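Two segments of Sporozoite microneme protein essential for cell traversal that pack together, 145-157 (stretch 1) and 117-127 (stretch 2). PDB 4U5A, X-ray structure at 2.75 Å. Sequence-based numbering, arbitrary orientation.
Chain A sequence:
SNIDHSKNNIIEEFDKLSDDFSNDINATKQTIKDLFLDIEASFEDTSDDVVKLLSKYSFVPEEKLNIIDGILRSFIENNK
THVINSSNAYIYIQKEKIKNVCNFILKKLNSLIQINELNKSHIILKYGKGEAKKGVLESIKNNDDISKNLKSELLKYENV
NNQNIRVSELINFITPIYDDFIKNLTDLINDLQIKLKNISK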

# COMPACT_ATOMS: atom_id res chain seq x y z
N ASP A 145 15.30 1.09 -14.91
CA ASP A 145 15.41 0.76 -13.49
C ASP A 145 15.50 -0.74 -13.23
O ASP A 145 15.97 -1.15 -12.16
CB ASP A 145 14.23 1.36 -12.73
N ILE A 146 15.07 -1.57 -14.17
CA ILE A 146 15.19 -3.01 -13.99
C ILE A 146 16.45 -3.52 -14.67
O ILE A 146 16.97 -2.88 -15.59
CB ILE A 146 13.98 -3.80 -14.55
CG1 ILE A 146 13.83 -3.59 -16.06
CG2 ILE A 146 12.70 -3.44 -13.80
CD1 ILE A 146 12.76 -4.47 -16.69
N SER A 147 16.94 -4.67 -14.21
CA SER A 147 18.13 -5.27 -14.80
C SER A 147 17.84 -5.67 -16.25
O SER A 147 16.68 -5.83 -16.63
CB SER A 147 18.58 -6.49 -13.99
OG SER A 147 17.65 -7.55 -14.09
N LYS A 148 18.89 -5.82 -17.04
CA LYS A 148 18.71 -6.23 -18.43
C LYS A 148 18.32 -7.70 -18.47
O LYS A 148 17.75 -8.18 -19.44
CB LYS A 148 19.98 -5.97 -19.23
N ASN A 149 18.64 -8.42 -17.39
CA ASN A 149 18.25 -9.81 -17.24
C ASN A 149 16.73 -9.98 -17.20
O ASN A 149 16.15 -10.75 -17.98
CB ASN A 149 18.87 -10.39 -15.97
CG ASN A 149 20.33 -10.03 -15.82
OD1 ASN A 149 20.66 -8.95 -15.31
ND2 ASN A 149 21.22 -10.92 -16.24
N LEU A 150 16.09 -9.27 -16.28
CA LEU A 150 14.64 -9.29 -16.16
C LEU A 150 13.99 -8.80 -17.45
O LEU A 150 13.01 -9.37 -17.91
CB LEU A 150 14.15 -8.45 -14.97
CG LEU A 150 12.63 -8.41 -14.83
CD1 LEU A 150 12.07 -9.82 -14.67
CD2 LEU A 150 12.18 -7.53 -13.68
N LYS A 151 14.55 -7.74 -18.02
CA LYS A 151 14.07 -7.16 -19.27
C LYS A 151 14.06 -8.20 -20.37
O LYS A 151 13.08 -8.35 -21.11
CB LYS A 151 14.98 -6.01 -19.67
CG LYS A 151 14.38 -4.94 -20.55
CD LYS A 151 15.32 -3.75 -20.57
CE LYS A 151 14.68 -2.50 -21.13
NZ LYS A 151 15.50 -1.29 -20.80
N SER A 152 15.16 -8.95 -20.44
CA SER A 152 15.33 -10.01 -21.41
C SER A 152 14.28 -11.10 -21.22
O SER A 152 13.61 -11.50 -22.17
CB SER A 152 16.73 -10.61 -21.29
OG SER A 152 16.84 -11.84 -21.99
N GLU A 153 14.15 -11.57 -19.98
CA GLU A 153 13.17 -12.62 -19.70
C GLU A 153 11.72 -12.16 -19.92
O GLU A 153 10.85 -12.98 -20.17
CB GLU A 153 13.36 -13.12 -18.26
CG GLU A 153 14.68 -13.84 -18.08
CD GLU A 153 14.82 -15.06 -18.98
OE1 GLU A 153 13.81 -15.75 -19.20
OE2 GLU A 153 15.93 -15.29 -19.49
N LEU A 154 11.47 -10.86 -19.82
CA LEU A 154 10.10 -10.36 -19.96
C LEU A 154 9.71 -10.09 -21.41
O LEU A 154 8.56 -10.31 -21.79
CB LEU A 154 9.91 -9.09 -19.13
CG LEU A 154 9.94 -9.26 -17.61
CD1 LEU A 154 9.56 -7.95 -16.92
CD2 LEU A 154 9.02 -10.39 -17.17
N LEU A 155 10.66 -9.62 -22.22
CA LEU A 155 10.31 -9.23 -23.59
C LEU A 155 10.05 -10.44 -24.48
O LEU A 155 9.64 -10.29 -25.63
CB LEU A 155 11.42 -8.36 -24.19
CG LEU A 155 11.56 -6.95 -23.61
CD1 LEU A 155 12.69 -6.19 -24.28
CD2 LEU A 155 10.25 -6.18 -23.74
N LYS A 156 10.25 -11.63 -23.93
CA LYS A 156 9.96 -12.86 -24.65
C LYS A 156 8.44 -13.12 -24.70
O LYS A 156 7.97 -13.96 -25.46
CB LYS A 156 10.70 -14.05 -24.02
CG LYS A 156 10.10 -14.58 -22.72
CD LYS A 156 10.93 -15.75 -22.17
CE LYS A 156 10.43 -16.22 -20.80
NZ LYS A 156 10.56 -15.17 -19.75
N TYR A 157 7.69 -12.39 -23.88
CA TYR A 157 6.23 -12.52 -23.88
C TYR A 157 5.59 -11.68 -24.98
O TYR A 157 6.25 -10.84 -25.60
CB TYR A 157 5.63 -12.14 -22.52
CG TYR A 157 6.03 -13.06 -21.38
CD1 TYR A 157 5.57 -14.37 -21.32
CD2 TYR A 157 6.83 -12.60 -20.34
CE1 TYR A 157 5.93 -15.20 -20.29
CE2 TYR A 157 7.18 -13.43 -19.29
CZ TYR A 157 6.72 -14.73 -19.27
OH TYR A 157 7.06 -15.57 -18.24
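Stretch 2, residues 117-127: ELNKSHIILKY

Stretch 2 is helical from Glu 117 through Lys 126, continuing a helix that begins earlier in the chain, and Tyr 127 is the first residue to leave helical phi/psi. It runs in the same general direction as the helix of stretch 1, at 28° between their N-to-C directions, with a closest approach of 11.0 Å between the axes. The backbones draw together toward their C-terminal ends: the CA atoms of Ile 146 and Leu 118 are 9.2 Å apart, those of Leu 154 and His 122 7.4 Å, and those of Tyr 157 and Leu 125 6.0 Å. Where the spacing is wide, branched aliphatic side chains span it, whereas at the other end a side chain meets backbone directly.

Before its helix, stretch 1 is extended at Ile 146 and Ser 147. Ser 147, with chi1 p, occupies the N-cap position, and its OG accepts from Leu 150 N at 3.2 Å in a nearly linear bond, satisfying an amide that has no earlier turn to pair with. Ile 146 also has chi1 p, with chi2 t, and its CG2 reaches Leu 118 CD1 at 4.0 Å. In the first turn of the helix, Leu 150 adopts t, p and brings CD2 to 3.9 Å from Leu 118 CD2. Leu 118 has the same t, p rotamer, a common choice for leucine in a helix, and both of its methyls lie near Ile 146 and Leu 150.

Leu 154, one turn beyond Leu 150, is buried and takes the other favoured leucine rotamer, m, t. Its CD2 lies 3.4 Å from His 122 ND1, while its CB is 4.1 Å from Leu 125 CD1. Leu 125 is likewise m, t and buried, so two compact hydrocarbon side chains pack in the interior. His 122 starts out sideways from the other stretch, but chi1 t carries its ring nearer; the flat imidazole thus fits beside Leu 154 and presents its edge to Tyr 157, whose CE2 is 4.2 Å from His 122 CE1.

Tyr 157 has the largest covered area of any residue here. With chi1 m and chi2 -69°, its ring lies alongside the end of the stretch 2 helix. Its CB is 3.6 Å from Leu 125 O and 4.3 Å from Leu 125 CB, and Lys 126 CA sits over one ring face, 3.9 Å from the ring centroid and 13° off its normal, a CH-pi contact. An aromatic residue suits this site because its broad face can cover backbone and aliphatic carbon together. Farther out, Tyr 157 OH comes within 3.8 Å of Lys 126 CD. The lysine side chain, t, t, t, m, offers its methylenes to the tyrosine while its end leads away, and Lys 126 NZ donates to Tyr 127 OH at 2.6 Å.

No hydrogen bond joins the stretches; 433 Å² of buried surface, both sides summed, reflects packing by shape and apolar contact.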

# COMPACT_ATOMS: atom_id res chain seq x y z
N GLU A 117 3.80 -2.64 -8.87
CA GLU A 117 3.67 -2.06 -10.20
C GLU A 117 4.44 -2.94 -11.16
O GLU A 117 3.94 -3.33 -12.23
CB GLU A 117 4.21 -0.63 -10.25
CG GLU A 117 3.33 0.44 -9.62
CD GLU A 117 3.77 1.85 -9.98
OE1 GLU A 117 4.70 1.99 -10.80
OE2 GLU A 117 3.20 2.81 -9.42
N LEU A 118 5.66 -3.29 -10.76
CA LEU A 118 6.44 -4.23 -11.56
C LEU A 118 5.74 -5.60 -11.62
O LEU A 118 5.72 -6.26 -12.67
CB LEU A 118 7.87 -4.36 -11.03
CG LEU A 118 8.80 -5.25 -11.85
CD1 LEU A 118 8.91 -4.72 -13.27
CD2 LEU A 118 10.19 -5.33 -11.22
N ASN A 119 5.16 -6.03 -10.50
CA ASN A 119 4.37 -7.27 -10.46
C ASN A 119 3.16 -7.23 -11.40
O ASN A 119 2.86 -8.22 -12.08
CB ASN A 119 3.90 -7.55 -9.03
CG ASN A 119 4.98 -8.19 -8.16
OD1 ASN A 119 5.89 -8.86 -8.65
ND2 ASN A 119 4.88 -7.99 -6.85
N LYS A 120 2.48 -6.09 -11.44
CA LYS A 120 1.34 -5.87 -12.34
C LYS A 120 1.77 -6.00 -13.80
O LYS A 120 1.13 -6.71 -14.58
CB LYS A 120 0.72 -4.50 -12.10
CG LYS A 120 0.01 -3.91 -13.31
CD LYS A 120 -0.36 -2.45 -13.10
CE LYS A 120 -0.03 -1.62 -14.34
NZ LYS A 120 1.44 -1.58 -14.57
N SER A 121 2.84 -5.29 -14.16
CA SER A 121 3.37 -5.36 -15.51
C SER A 121 3.71 -6.80 -15.89
O SER A 121 3.40 -7.26 -16.99
CB SER A 121 4.60 -4.46 -15.66
OG SER A 121 4.26 -3.09 -15.54
N HIS A 122 4.35 -7.50 -14.95
CA HIS A 122 4.72 -8.89 -15.15
C HIS A 122 3.49 -9.76 -15.43
O HIS A 122 3.51 -10.62 -16.33
CB HIS A 122 5.48 -9.41 -13.92
CG HIS A 122 6.20 -10.70 -14.13
ND1 HIS A 122 6.27 -11.32 -15.36
CD2 HIS A 122 6.89 -11.49 -13.27
CE1 HIS A 122 6.96 -12.44 -15.25
NE2 HIS A 122 7.35 -12.56 -13.99
N ILE A 123 2.42 -9.54 -14.67
CA ILE A 123 1.19 -10.29 -14.85
C ILE A 123 0.54 -10.01 -16.20
O ILE A 123 0.15 -10.94 -16.91
CB ILE A 123 0.17 -9.99 -13.72
CG1 ILE A 123 0.65 -10.55 -12.38
CG2 ILE A 123 -1.20 -10.56 -14.07
CD1 ILE A 123 -0.18 -10.10 -11.19
N ILE A 124 0.43 -8.73 -16.56
CA ILE A 124 -0.15 -8.35 -17.85
C ILE A 124 0.63 -8.98 -19.00
O ILE A 124 0.04 -9.50 -19.94
CB ILE A 124 -0.21 -6.82 -18.03
CG1 ILE A 124 -1.39 -6.24 -17.24
CG2 ILE A 124 -0.41 -6.46 -19.49
CD1 ILE A 124 -1.53 -4.73 -17.34
N LEU A 125 1.96 -8.95 -18.91
CA LEU A 125 2.77 -9.55 -19.96
C LEU A 125 2.60 -11.07 -20.05
O LEU A 125 2.33 -11.60 -21.13
CB LEU A 125 4.25 -9.22 -19.75
CG LEU A 125 4.68 -7.80 -20.11
CD1 LEU A 125 6.19 -7.64 -20.04
CD2 LEU A 125 4.17 -7.44 -21.49
N LYS A 126 2.75 -11.77 -18.93
CA LYS A 126 2.75 -13.23 -18.95
C LYS A 126 1.42 -13.83 -19.42
O LYS A 126 1.41 -14.89 -20.04
CB LYS A 126 3.13 -13.79 -17.57
CG LYS A 126 3.28 -15.31 -17.56
CD LYS A 126 3.87 -15.80 -16.24
CE LYS A 126 4.18 -17.30 -16.28
NZ LYS A 126 2.96 -18.14 -16.39
N TYR A 127 0.31 -13.17 -19.12
CA TYR A 127 -1.00 -13.71 -19.48
C TYR A 127 -1.81 -12.77 -20.36
O TYR A 127 -1.99 -13.04 -21.55
CB TYR A 127 -1.80 -14.07 -18.23
CG TYR A 127 -1.16 -15.19 -17.45
CD1 TYR A 127 -1.25 -16.50 -17.89
CD2 TYR A 127 -0.46 -14.94 -16.27
CE1 TYR A 127 -0.66 -17.53 -17.19
CE2 TYR A 127 0.13 -15.96 -15.56
CZ TYR A 127 0.03 -17.26 -16.03
OH TYR A 127 0.62 -18.29 -15.33